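Local coordinates for protein lipopolysaccharide heptosyltransferase 2 (Escherichia coli, PDB 1PSW) that catalyses the transfer of the second heptose from ADP-L-glycero-beta-D-manno-heptose to the heptosyl-Kdo2-lipid A acceptor during assembly of the lipopolysaccharide inner core, at residues K263-D269 with R281-Y287; G184-G188 with Y202-A206; V304-I308 with D329-V335; V11-M16 with G271-V275; L155-Q159 with P297-K301. All coordinates share one frame. Residue numbers count along the deposited sequence, not the author numbering.

Contact 1. Residues K263-D269 with R281-Y287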
# COMPACT_ATOMS: atom_id res chain seq x y z
N LYS A 263 -13.86 10.22 5.45
CA LYS A 263 -14.21 11.21 4.43
C LYS A 263 -12.97 11.65 3.65
O LYS A 263 -13.07 12.08 2.50
CB LYS A 263 -14.86 12.43 5.09
CG LYS A 263 -16.13 12.12 5.86
CD LYS A 263 -17.26 11.73 4.92
CE LYS A 263 -18.52 11.42 5.71
NZ LYS A 263 -19.68 11.20 4.80
N ALA A 264 -11.81 11.57 4.31
CA ALA A 264 -10.54 11.94 3.70
C ALA A 264 -9.41 11.37 4.54
O ALA A 264 -9.61 11.00 5.70
CB ALA A 264 -10.40 13.45 3.60
N ILE A 265 -8.23 11.31 3.94
CA ILE A 265 -7.04 10.78 4.60
C ILE A 265 -5.88 11.75 4.44
O ILE A 265 -5.75 12.39 3.40
CB ILE A 265 -6.61 9.43 3.95
CG1 ILE A 265 -7.76 8.41 4.06
CG2 ILE A 265 -5.35 8.91 4.61
CD1 ILE A 265 -8.14 8.02 5.48
N VAL A 266 -5.06 11.87 5.48
CA VAL A 266 -3.87 12.72 5.43
C VAL A 266 -2.76 11.73 5.77
O VAL A 266 -2.85 11.01 6.77
CB VAL A 266 -3.90 13.83 6.50
CG1 VAL A 266 -2.64 14.68 6.41
CG2 VAL A 266 -5.13 14.70 6.31
N THR A 267 -1.71 11.69 4.95
CA THR A 267 -0.64 10.74 5.18
C THR A 267 0.70 11.19 4.60
O THR A 267 0.77 12.09 3.77
CB THR A 267 -0.98 9.39 4.52
OG1 THR A 267 0.10 8.46 4.74
CG2 THR A 267 -1.16 9.57 3.03
N ASN A 268 1.76 10.55 5.07
CA ASN A 268 3.11 10.80 4.58
C ASN A 268 3.29 9.80 3.43
O ASN A 268 2.39 9.02 3.12
CB ASN A 268 4.15 10.47 5.66
CG ASN A 268 3.89 11.18 6.96
OD1 ASN A 268 3.72 12.40 7.01
ND2 ASN A 268 3.88 10.42 8.05
N ASP A 269 4.47 9.81 2.82
CA ASP A 269 4.80 8.87 1.75
C ASP A 269 5.02 7.53 2.45
O ASP A 269 6.10 7.26 2.96
CB ASP A 269 6.07 9.34 1.04
CG ASP A 269 6.55 8.39 -0.04
OD1 ASP A 269 5.77 7.51 -0.47
OD2 ASP A 269 7.72 8.53 -0.47
N ARG A 281 -10.27 7.22 -1.94
CA ARG A 281 -10.69 8.14 -0.90
C ARG A 281 -9.93 9.45 -1.10
O ARG A 281 -8.78 9.44 -1.52
CB ARG A 281 -10.36 7.57 0.49
CG ARG A 281 -11.16 6.35 0.93
CD ARG A 281 -12.56 6.73 1.41
NE ARG A 281 -13.42 7.07 0.30
CZ ARG A 281 -14.28 8.07 0.29
NH1 ARG A 281 -14.42 8.86 1.34
NH2 ARG A 281 -15.00 8.28 -0.81
N PRO A 282 -10.57 10.60 -0.83
CA PRO A 282 -9.84 11.86 -1.01
C PRO A 282 -8.64 11.76 -0.08
O PRO A 282 -8.77 11.30 1.05
CB PRO A 282 -10.84 12.91 -0.54
CG PRO A 282 -12.16 12.30 -0.93
CD PRO A 282 -11.99 10.85 -0.52
N LEU A 283 -7.48 12.18 -0.56
CA LEU A 283 -6.29 12.08 0.25
C LEU A 283 -5.28 13.18 -0.02
O LEU A 283 -5.14 13.66 -1.14
CB LEU A 283 -5.65 10.70 0.03
CG LEU A 283 -4.21 10.42 0.43
CD1 LEU A 283 -4.09 9.11 1.20
CD2 LEU A 283 -3.37 10.38 -0.84
N VAL A 284 -4.58 13.58 1.03
CA VAL A 284 -3.55 14.61 0.92
C VAL A 284 -2.27 13.90 1.36
O VAL A 284 -2.17 13.44 2.50
CB VAL A 284 -3.83 15.80 1.86
CG1 VAL A 284 -2.70 16.82 1.76
CG2 VAL A 284 -5.15 16.46 1.49
N ALA A 285 -1.31 13.81 0.44
CA ALA A 285 -0.04 13.15 0.70
C ALA A 285 1.08 14.17 0.88
O ALA A 285 1.36 14.97 -0.01
CB ALA A 285 0.28 12.19 -0.44
N LEU A 286 1.72 14.14 2.04
CA LEU A 286 2.79 15.07 2.39
C LEU A 286 4.19 14.53 2.13
O LEU A 286 4.60 13.52 2.72
CB LEU A 286 2.64 15.47 3.85
CG LEU A 286 1.20 15.84 4.24
CD1 LEU A 286 1.17 16.26 5.71
CD2 LEU A 286 0.69 16.99 3.35
N TYR A 287 4.92 15.22 1.27
CA TYR A 287 6.28 14.82 0.91
C TYR A 287 7.34 15.82 1.37
O TYR A 287 7.11 17.03 1.39
CB TYR A 287 6.41 14.65 -0.60
CG TYR A 287 5.75 13.42 -1.15
CD1 TYR A 287 4.36 13.34 -1.27
CD2 TYR A 287 6.52 12.33 -1.56
CE1 TYR A 287 3.76 12.19 -1.79
CE2 TYR A 287 5.92 11.19 -2.09
CZ TYR A 287 4.55 11.13 -2.20
OH TYR A 287 3.96 10.00 -2.74
O HOH W 1 6.59 11.86 3.34
O HOH W 2 5.71 7.99 -3.38
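Ile265, Thr267 and Leu283 meet on one face of this strand pair: CD1 of Leu283 lies 3.6 Å from CG2 of Ile265 and 3.5 Å from CG2 of Thr267. On the other face, Val266 CG1 sits 4.2 Å from Leu286 CD1. Backbone hydrogen bonds of a parallel ladder join the strands: Ile265 N donates to Pro282 O (2.9 Å), Val284 N to Ile265 O (2.9 Å), Thr267 N to Val284 O (3.0 Å) and Leu286 N to Thr267 O (2.8 Å). Helix 271-278 connects the two strands, making a beta-alpha-beta unit of the C-terminal Rossmann-like domain of this GT-B enzyme. Beyond Asn268 the strands part, and one water bridges Asp269 N (3.0 Å) and Leu286 O (2.7 Å). Here CB of Asp269 makes a CH-pi contact over the Tyr287 ring, 4.1 Å from its centroid. A second water joins Asp269 OD1 (2.9 Å) to Tyr287 OH (2.7 Å), while Asp269 OD2 is hydrogen-bonded to Ser290 OG. At the opposite end, Arg281 forms a salt bridge with Glu346.

Contact 2. Residues G184-G188 with Y202-A206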
# COMPACT_ATOMS: atom_id res chain seq x y z
N GLY A 184 -9.03 10.36 8.53
CA GLY A 184 -8.00 9.44 8.98
C GLY A 184 -6.60 10.01 8.78
O GLY A 184 -6.34 10.68 7.79
N PHE A 185 -5.72 9.76 9.75
CA PHE A 185 -4.32 10.21 9.69
C PHE A 185 -3.43 8.96 9.67
O PHE A 185 -3.72 7.98 10.35
CB PHE A 185 -3.92 11.03 10.93
CG PHE A 185 -4.52 12.41 11.01
CD1 PHE A 185 -5.34 12.91 10.01
CD2 PHE A 185 -4.25 13.23 12.12
CE1 PHE A 185 -5.88 14.20 10.09
CE2 PHE A 185 -4.78 14.52 12.21
CZ PHE A 185 -5.60 15.00 11.19
N CYS A 186 -2.34 9.01 8.91
CA CYS A 186 -1.38 7.91 8.84
C CYS A 186 -0.04 8.60 9.07
O CYS A 186 0.72 8.84 8.14
CB CYS A 186 -1.40 7.26 7.46
SG CYS A 186 -2.99 6.55 6.97
N PRO A 187 0.28 8.93 10.34
CA PRO A 187 1.51 9.61 10.76
C PRO A 187 2.84 8.87 10.67
O PRO A 187 3.90 9.50 10.78
CB PRO A 187 1.18 10.02 12.19
CG PRO A 187 0.39 8.85 12.68
CD PRO A 187 -0.54 8.55 11.51
N GLY A 188 2.80 7.56 10.45
CA GLY A 188 4.03 6.80 10.36
C GLY A 188 4.65 6.83 8.97
O GLY A 188 4.16 7.53 8.08
N TYR A 202 0.47 17.15 13.07
CA TYR A 202 -0.73 16.31 12.99
C TYR A 202 -1.68 16.68 14.13
O TYR A 202 -2.90 16.69 13.95
CB TYR A 202 -0.38 14.81 13.07
CG TYR A 202 -0.07 14.17 11.73
CD1 TYR A 202 -1.06 14.01 10.75
CD2 TYR A 202 1.23 13.73 11.43
CE1 TYR A 202 -0.78 13.43 9.50
CE2 TYR A 202 1.53 13.16 10.18
CZ TYR A 202 0.53 13.01 9.23
OH TYR A 202 0.82 12.45 8.00
N ALA A 203 -1.13 17.00 15.31
CA ALA A 203 -1.96 17.37 16.45
C ALA A 203 -2.72 18.67 16.20
O ALA A 203 -3.91 18.76 16.47
CB ALA A 203 -1.10 17.50 17.70
N GLU A 204 -2.01 19.67 15.68
CA GLU A 204 -2.62 20.96 15.37
C GLU A 204 -3.73 20.77 14.33
O GLU A 204 -4.80 21.36 14.43
CB GLU A 204 -1.55 21.92 14.84
CG GLU A 204 -2.06 23.28 14.37
CD GLU A 204 -2.89 24.00 15.42
OE1 GLU A 204 -2.42 24.11 16.57
OE2 GLU A 204 -4.00 24.47 15.08
N LEU A 205 -3.46 19.94 13.32
CA LEU A 205 -4.46 19.68 12.28
C LEU A 205 -5.69 19.00 12.88
O LEU A 205 -6.82 19.27 12.47
CB LEU A 205 -3.87 18.80 11.17
CG LEU A 205 -4.83 18.48 10.00
CD1 LEU A 205 -5.34 19.77 9.39
CD2 LEU A 205 -4.13 17.64 8.95
N ALA A 206 -5.46 18.10 13.83
CA ALA A 206 -6.57 17.40 14.46
C ALA A 206 -7.45 18.39 15.24
O ALA A 206 -8.69 18.31 15.19
CB ALA A 206 -6.05 16.31 15.40
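Gly184, on a central strand of the C-terminal sheet, is hydrogen-bonded through its backbone to Ala264 and Val266 of the next strand, and the contact with the helix begins one residue later. Phe185 points its CA-to-CB bond toward segment 202-206, and its ring reaches the turn of helix from Tyr202 to Ala206. Its CE2 is 3.4 Å from Tyr202 O and 3.9 Å from Ala206 CB, while CZ approaches Leu205 CG at 3.8 Å. The Tyr202 ring lies obliquely against it, with centroids 5.3 Å apart and planes at 47°; the closest ring atoms are Phe185 CD2 and Tyr202 CD1, at 3.6 Å. The axes of strand 184-186 and helical segment 202-206 run nearly antiparallel (177°), 10.8 Å apart at their closest. This is the first half of a beta-alpha-beta unit, in which helix 199-211 returns across the sheet before strand 215-218, as in the Rossmann-like domains of GT-B glycosyltransferases. The CA-to-CB bond of Cys186 points away from the helix, and Cys186 O is 3.6 Å from Tyr202 OH without a hydrogen bond. Where the strand gives way to loop, Pro187 lays CB over a face of the Tyr202 ring in a CH-pi contact, 4.1 Å from the centroid. Gly188 stays clear of the helix, but its O accepts a hydrogen bond from Asn268 ND2, and Asn268 OD1 is in a weak hydrogen bond with Tyr202 OH.

Contact 3. Residues V304-I308 with D329-V335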
# COMPACT_ATOMS: atom_id res chain seq x y z
N VAL A 304 -0.86 15.96 -3.81
CA VAL A 304 0.46 15.86 -3.20
C VAL A 304 0.98 17.24 -2.85
O VAL A 304 0.88 18.18 -3.65
CB VAL A 304 1.47 15.18 -4.16
CG1 VAL A 304 2.89 15.43 -3.67
CG2 VAL A 304 1.19 13.67 -4.22
N ILE A 305 1.52 17.37 -1.65
CA ILE A 305 2.09 18.63 -1.21
C ILE A 305 3.57 18.40 -0.93
O ILE A 305 3.93 17.52 -0.15
CB ILE A 305 1.42 19.14 0.07
CG1 ILE A 305 -0.09 19.33 -0.19
CG2 ILE A 305 2.05 20.47 0.50
CD1 ILE A 305 -0.86 19.81 1.02
N ARG A 306 4.41 19.19 -1.59
CA ARG A 306 5.86 19.10 -1.41
C ARG A 306 6.41 20.49 -1.69
O ARG A 306 6.07 21.11 -2.70
CB ARG A 306 6.50 18.10 -2.37
CG ARG A 306 7.94 17.77 -1.98
CD ARG A 306 8.67 16.94 -3.03
NE ARG A 306 10.00 16.55 -2.57
CZ ARG A 306 10.99 16.14 -3.37
NH1 ARG A 306 10.80 16.07 -4.69
NH2 ARG A 306 12.16 15.79 -2.86
N LEU A 307 7.25 21.00 -0.80
CA LEU A 307 7.80 22.34 -0.95
C LEU A 307 9.16 22.38 -1.64
O LEU A 307 9.57 23.43 -2.12
CB LEU A 307 7.89 23.01 0.42
CG LEU A 307 6.56 23.08 1.20
CD1 LEU A 307 6.81 23.70 2.56
CD2 LEU A 307 5.53 23.88 0.41
N ILE A 308 9.86 21.26 -1.67
CA ILE A 308 11.17 21.21 -2.30
C ILE A 308 11.20 20.32 -3.54
O ILE A 308 10.21 19.66 -3.87
CB ILE A 308 12.25 20.72 -1.31
CG1 ILE A 308 11.90 19.31 -0.82
CG2 ILE A 308 12.33 21.68 -0.13
CD1 ILE A 308 12.99 18.67 0.00
N ASP A 329 8.30 22.59 7.42
CA ASP A 329 7.82 23.82 6.78
C ASP A 329 6.41 23.74 6.19
O ASP A 329 5.85 24.75 5.79
CB ASP A 329 8.81 24.28 5.70
CG ASP A 329 10.10 24.84 6.29
OD1 ASP A 329 10.13 25.08 7.52
OD2 ASP A 329 11.07 25.04 5.53
N ILE A 330 5.84 22.54 6.13
CA ILE A 330 4.47 22.41 5.63
C ILE A 330 3.55 22.65 6.83
O ILE A 330 3.48 21.82 7.74
CB ILE A 330 4.21 21.01 5.04
CG1 ILE A 330 5.01 20.84 3.74
CG2 ILE A 330 2.71 20.83 4.76
CD1 ILE A 330 4.79 19.51 3.04
N THR A 331 2.86 23.78 6.83
CA THR A 331 1.99 24.15 7.94
C THR A 331 0.65 23.43 7.96
O THR A 331 0.12 23.06 6.92
CB THR A 331 1.70 25.67 7.96
OG1 THR A 331 0.81 25.99 6.88
CG2 THR A 331 3.00 26.45 7.78
N PRO A 332 0.08 23.22 9.15
CA PRO A 332 -1.21 22.55 9.29
C PRO A 332 -2.28 23.34 8.53
O PRO A 332 -3.25 22.76 8.03
CB PRO A 332 -1.45 22.57 10.79
CG PRO A 332 -0.06 22.43 11.33
CD PRO A 332 0.71 23.40 10.48
N GLN A 333 -2.11 24.66 8.45
CA GLN A 333 -3.08 25.50 7.74
C GLN A 333 -3.06 25.21 6.24
O GLN A 333 -4.11 25.18 5.60
CB GLN A 333 -2.79 26.98 7.99
CG GLN A 333 -3.85 27.91 7.42
CD GLN A 333 -5.25 27.58 7.92
OE1 GLN A 333 -5.51 27.55 9.13
NE2 GLN A 333 -6.17 27.32 6.99
N ARG A 334 -1.88 24.99 5.67
CA ARG A 334 -1.78 24.69 4.24
C ARG A 334 -2.51 23.38 3.96
O ARG A 334 -3.30 23.27 3.02
CB ARG A 334 -0.32 24.58 3.81
CG ARG A 334 -0.11 24.17 2.36
CD ARG A 334 1.36 23.89 2.08
NE ARG A 334 2.19 25.10 2.14
CZ ARG A 334 2.46 25.88 1.09
NH1 ARG A 334 1.96 25.59 -0.10
NH2 ARG A 334 3.22 26.95 1.25
N VAL A 335 -2.24 22.37 4.80
CA VAL A 335 -2.86 21.06 4.66
C VAL A 335 -4.37 21.12 4.88
O VAL A 335 -5.14 20.51 4.13
CB VAL A 335 -2.23 20.05 5.67
CG1 VAL A 335 -2.91 18.68 5.55
CG2 VAL A 335 -0.73 19.91 5.38
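Apolar packing does most of the work here. Ile305 faces the start of the helix, with CG2 3.9 Å from Ile330 CD1 and CD1 4.4 Å from Val335 CG2. Two residues on, Leu307 turns the same way: its CD1 is 3.6 Å from Ile330 CG1, 3.8 Å from Asp329 CB and 3.5 Å from Asp329 O, so Ile330 is touched by both. Strand 302-306 is the last of the parallel C-terminal sheet, and helix 332-347 packs against that sheet within the Rossmann-like domain of the GT-B fold; Val335 also touches Leu286 and, on helix 199-211, Leu205. Arg334 contributes through its aliphatic part and the flat of its charged group: CD lies 3.8 Å from Ile305 CG2, and Leu307 CD2 sits over one face of the guanidinium, 3.7 Å from CZ. No hydrogen bond joins the two segments. Thr331 is the N-cap, its OG1 accepting from Arg334 N at 3.1 Å; Val335 N bonds to Thr331 O at 3.2 Å, and Ile330 O is hydrogen-bonded to Trp197 NE1.

Contact 4. Residues V11-M16 with G271-V275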
# COMPACT_ATOMS: atom_id res chain seq x y z
N VAL A 11 3.68 -3.06 2.63
CA VAL A 11 2.30 -2.71 2.30
C VAL A 11 2.19 -2.01 0.96
O VAL A 11 1.41 -2.43 0.10
CB VAL A 11 1.69 -1.82 3.40
CG1 VAL A 11 0.31 -1.35 2.97
CG2 VAL A 11 1.58 -2.59 4.70
N GLY A 12 2.96 -0.94 0.77
CA GLY A 12 2.90 -0.21 -0.49
C GLY A 12 3.11 -1.09 -1.70
O GLY A 12 2.27 -1.12 -2.60
N ASP A 13 4.22 -1.82 -1.71
CA ASP A 13 4.57 -2.71 -2.80
C ASP A 13 3.50 -3.77 -3.03
O ASP A 13 3.17 -4.09 -4.17
CB ASP A 13 5.92 -3.38 -2.50
CG ASP A 13 7.07 -2.40 -2.50
OD1 ASP A 13 6.83 -1.18 -2.53
OD2 ASP A 13 8.24 -2.86 -2.47
N MSE A 14 2.95 -4.32 -1.95
CA MSE A 14 1.91 -5.34 -2.08
C MSE A 14 0.68 -4.74 -2.76
O MSE A 14 0.04 -5.37 -3.60
CB MSE A 14 1.52 -5.88 -0.71
CG MSE A 14 0.43 -6.96 -0.75
SE MSE A 14 0.92 -8.52 -1.84
CE MSE A 14 2.28 -9.27 -0.69
N MSE A 15 0.34 -3.51 -2.40
CA MSE A 15 -0.81 -2.86 -3.00
C MSE A 15 -0.53 -2.72 -4.50
O MSE A 15 -1.40 -3.01 -5.33
CB MSE A 15 -1.03 -1.50 -2.33
CG MSE A 15 -2.46 -0.93 -2.48
SE MSE A 15 -3.83 -2.06 -1.68
CE MSE A 15 -4.72 -2.68 -3.30
N MSE A 16 0.68 -2.28 -4.86
CA MSE A 16 1.04 -2.12 -6.26
C MSE A 16 0.99 -3.44 -7.03
O MSE A 16 0.67 -3.46 -8.21
CB MSE A 16 2.45 -1.54 -6.41
CG MSE A 16 2.64 -0.21 -5.77
SE MSE A 16 1.26 0.99 -6.27
CE MSE A 16 1.78 1.25 -8.08
N GLY A 271 3.19 3.14 3.00
CA GLY A 271 2.37 2.07 2.45
C GLY A 271 0.87 2.31 2.53
O GLY A 271 0.14 1.99 1.58
N LEU A 272 0.38 2.86 3.64
CA LEU A 272 -1.05 3.09 3.76
C LEU A 272 -1.56 4.13 2.77
O LEU A 272 -2.74 4.13 2.43
CB LEU A 272 -1.42 3.49 5.19
CG LEU A 272 -1.28 2.38 6.24
CD1 LEU A 272 -1.63 2.95 7.62
CD2 LEU A 272 -2.22 1.21 5.91
N MSE A 273 -0.68 5.00 2.30
CA MSE A 273 -1.08 6.00 1.31
C MSE A 273 -1.65 5.24 0.11
O MSE A 273 -2.72 5.57 -0.41
CB MSE A 273 0.13 6.81 0.85
CG MSE A 273 -0.17 7.87 -0.21
SE MSE A 273 1.42 8.78 -0.85
CE MSE A 273 1.94 7.33 -2.10
N HIS A 274 -0.92 4.23 -0.34
CA HIS A 274 -1.34 3.41 -1.47
C HIS A 274 -2.67 2.71 -1.24
O HIS A 274 -3.45 2.52 -2.17
CB HIS A 274 -0.24 2.42 -1.81
CG HIS A 274 1.03 3.09 -2.23
ND1 HIS A 274 1.11 3.85 -3.37
CD2 HIS A 274 2.21 3.22 -1.60
CE1 HIS A 274 2.30 4.43 -3.43
NE2 HIS A 274 2.99 4.06 -2.36
N VAL A 275 -2.92 2.32 0.01
CA VAL A 275 -4.18 1.68 0.35
C VAL A 275 -5.32 2.68 0.16
O VAL A 275 -6.32 2.36 -0.48
CB VAL A 275 -4.16 1.15 1.81
CG1 VAL A 275 -5.53 0.61 2.19
CG2 VAL A 275 -3.11 0.04 1.94
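His274, Met15 and Val11 bury the most surface in this helix-to-helix contact. His274 points toward helix 11-27 and sets its imidazole beside the helix start: CD2 is 3.7 Å from Gly12 CA, and the selenium of Met16, a selenomethionine, lies obliquely to the ring, 4.6 Å from its centroid. Met15, also selenomethionine, packs along the backbone, with CG 3.6 Å from His274 O and SE 4.2 Å from Val275 CG2. Val11 closes the other end, CG1 reaching Gly271 O at 3.6 Å and Val275 CG2 at 3.8 Å. Two glycines permit the close approach, Gly12 N lying 3.5 Å from Gly271 CA; a CB on Gly271 would clash with Val11 and Gly12. The segment axes come within 7.6 Å at 31°. Helix 11-27 follows strand 2-6 of the N-terminal sheet and helix 271-278 follows strand 264-268 of the C-terminal one, so the two Rossmann-like domains of the GT-B fold meet here, with helix 131-137 beside Met16 and strand 283-287 behind Met273.

Contact 5. Residues L155-Q159 with P297-K301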
# COMPACT_ATOMS: atom_id res chain seq x y z
N LEU A 155 -3.94 1.16 -18.08
CA LEU A 155 -3.30 0.26 -17.12
C LEU A 155 -4.31 -0.05 -16.03
O LEU A 155 -5.17 0.77 -15.72
CB LEU A 155 -2.06 0.91 -16.49
CG LEU A 155 -0.96 1.40 -17.43
CD1 LEU A 155 0.19 1.97 -16.61
CD2 LEU A 155 -0.48 0.25 -18.29
N LEU A 156 -4.22 -1.24 -15.46
CA LEU A 156 -5.14 -1.61 -14.39
C LEU A 156 -4.49 -1.26 -13.05
O LEU A 156 -3.62 -1.98 -12.57
CB LEU A 156 -5.46 -3.10 -14.46
CG LEU A 156 -6.05 -3.51 -15.81
CD1 LEU A 156 -6.41 -4.98 -15.78
CD2 LEU A 156 -7.27 -2.66 -16.12
N TRP A 157 -4.92 -0.15 -12.47
CA TRP A 157 -4.40 0.33 -11.19
C TRP A 157 -4.94 -0.47 -10.02
O TRP A 157 -5.96 -1.14 -10.13
CB TRP A 157 -4.78 1.79 -10.97
CG TRP A 157 -3.99 2.80 -11.74
CD1 TRP A 157 -2.93 2.56 -12.59
CD2 TRP A 157 -4.14 4.22 -11.69
NE1 TRP A 157 -2.42 3.75 -13.05
CE2 TRP A 157 -3.15 4.79 -12.51
CE3 TRP A 157 -5.03 5.08 -11.01
CZ2 TRP A 157 -3.01 6.17 -12.69
CZ3 TRP A 157 -4.88 6.45 -11.18
CH2 TRP A 157 -3.88 6.98 -12.01
N PRO A 158 -4.24 -0.42 -8.87
CA PRO A 158 -4.74 -1.17 -7.71
C PRO A 158 -6.13 -0.61 -7.43
O PRO A 158 -6.38 0.57 -7.65
CB PRO A 158 -3.76 -0.81 -6.61
CG PRO A 158 -2.48 -0.55 -7.37
CD PRO A 158 -2.96 0.24 -8.55
N GLN A 159 -7.02 -1.46 -6.92
CA GLN A 159 -8.38 -1.02 -6.66
C GLN A 159 -9.00 -1.94 -5.62
O GLN A 159 -8.93 -3.16 -5.73
CB GLN A 159 -9.17 -1.06 -7.97
CG GLN A 159 -10.62 -0.64 -7.89
CD GLN A 159 -11.23 -0.44 -9.28
OE1 GLN A 159 -11.17 -1.33 -10.13
NE2 GLN A 159 -11.82 0.72 -9.50
N PRO A 297 0.78 8.29 -5.47
CA PRO A 297 -0.53 7.76 -5.10
C PRO A 297 -1.36 7.69 -6.38
O PRO A 297 -1.58 8.71 -7.04
CB PRO A 297 -1.06 8.78 -4.09
CG PRO A 297 -0.35 10.05 -4.47
CD PRO A 297 1.04 9.59 -4.82
N LEU A 298 -1.79 6.48 -6.75
CA LEU A 298 -2.55 6.28 -7.98
C LEU A 298 -4.05 6.45 -7.75
O LEU A 298 -4.77 5.48 -7.53
CB LEU A 298 -2.26 4.89 -8.56
CG LEU A 298 -0.78 4.55 -8.82
CD1 LEU A 298 -0.67 3.09 -9.24
CD2 LEU A 298 -0.22 5.46 -9.89
N SER A 299 -4.50 7.70 -7.81
CA SER A 299 -5.89 8.05 -7.61
C SER A 299 -6.12 9.47 -8.08
O SER A 299 -5.27 10.33 -7.89
CB SER A 299 -6.25 7.96 -6.12
OG SER A 299 -7.59 8.37 -5.87
N HIS A 300 -7.26 9.70 -8.71
CA HIS A 300 -7.59 11.04 -9.20
C HIS A 300 -8.02 11.96 -8.05
O HIS A 300 -8.07 13.17 -8.23
CB HIS A 300 -8.71 10.98 -10.23
CG HIS A 300 -8.31 10.36 -11.53
ND1 HIS A 300 -9.19 10.25 -12.59
CD2 HIS A 300 -7.14 9.84 -11.96
CE1 HIS A 300 -8.58 9.68 -13.61
NE2 HIS A 300 -7.33 9.42 -13.25
N LYS A 301 -8.30 11.38 -6.89
CA LYS A 301 -8.75 12.16 -5.74
C LYS A 301 -7.64 12.47 -4.75
O LYS A 301 -7.89 12.97 -3.66
CB LYS A 301 -9.91 11.43 -5.04
CG LYS A 301 -11.12 11.21 -5.94
CD LYS A 301 -12.37 10.85 -5.14
CE LYS A 301 -13.58 10.74 -6.05
NZ LYS A 301 -14.88 10.74 -5.31
O HOH W 3 -4.67 2.80 -6.78
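Pro297 lies in the loop between strands 283-287 and 302-306, packing on Val304 and Met273. Leu298, at the centre of an inverse gamma turn, makes the main contact. Its CB sits over the face of the six-membered ring of Trp157 in a CH-pi contact, 3.8 Å from the centroid, and its O is 3.5 Å from Trp157 CE3. Leu298 CD1 reaches Pro158 CD at 3.7 Å, and a water donates to Leu298 O (2.8 Å) and Pro158 O (2.9 Å). Ser299 N comes within 3.6 Å of Trp157 CZ3; its CA-to-CB bond points away, and OG accepts from Lys301 N at 3.3 Å, an ST turn. His300 CD2 is 4.1 Å from Trp157 CZ3, and the imidazole centroid 6.0 Å from that of the six-membered ring. Trp157 O and Leu156 O accept hydrogen bonds from Arg22 NH1 and Ser19 OG of helix 11-27. With no direct hydrogen bond between them, the two loops are held by packing of Leu298 on Trp157 and Pro158 and by one water bridge.

Contacts 1, 2 and 3 belong to the C-terminal domain and share its parallel sheet: strands 182-186, 264-268, 283-287 and 302-306 lie side by side, and the contacts follow one another along the chain in the order 2, 1, 3. Their centres are about 10 to 13 Å apart. Contacts 4 and 5 are both interdomain; their segments alternate along the chain (11-16, 155-159, 271-275, 297-301), so they cross; their centres are about 11 Å apart and they touch through Met16 and Leu298. Helix 271-278 of contact 4 connects the strands of contact 1, which links contact 4 directly to the C-terminal sheet. In GT-B enzymes the donor and acceptor generally bind in the cleft between two such domains.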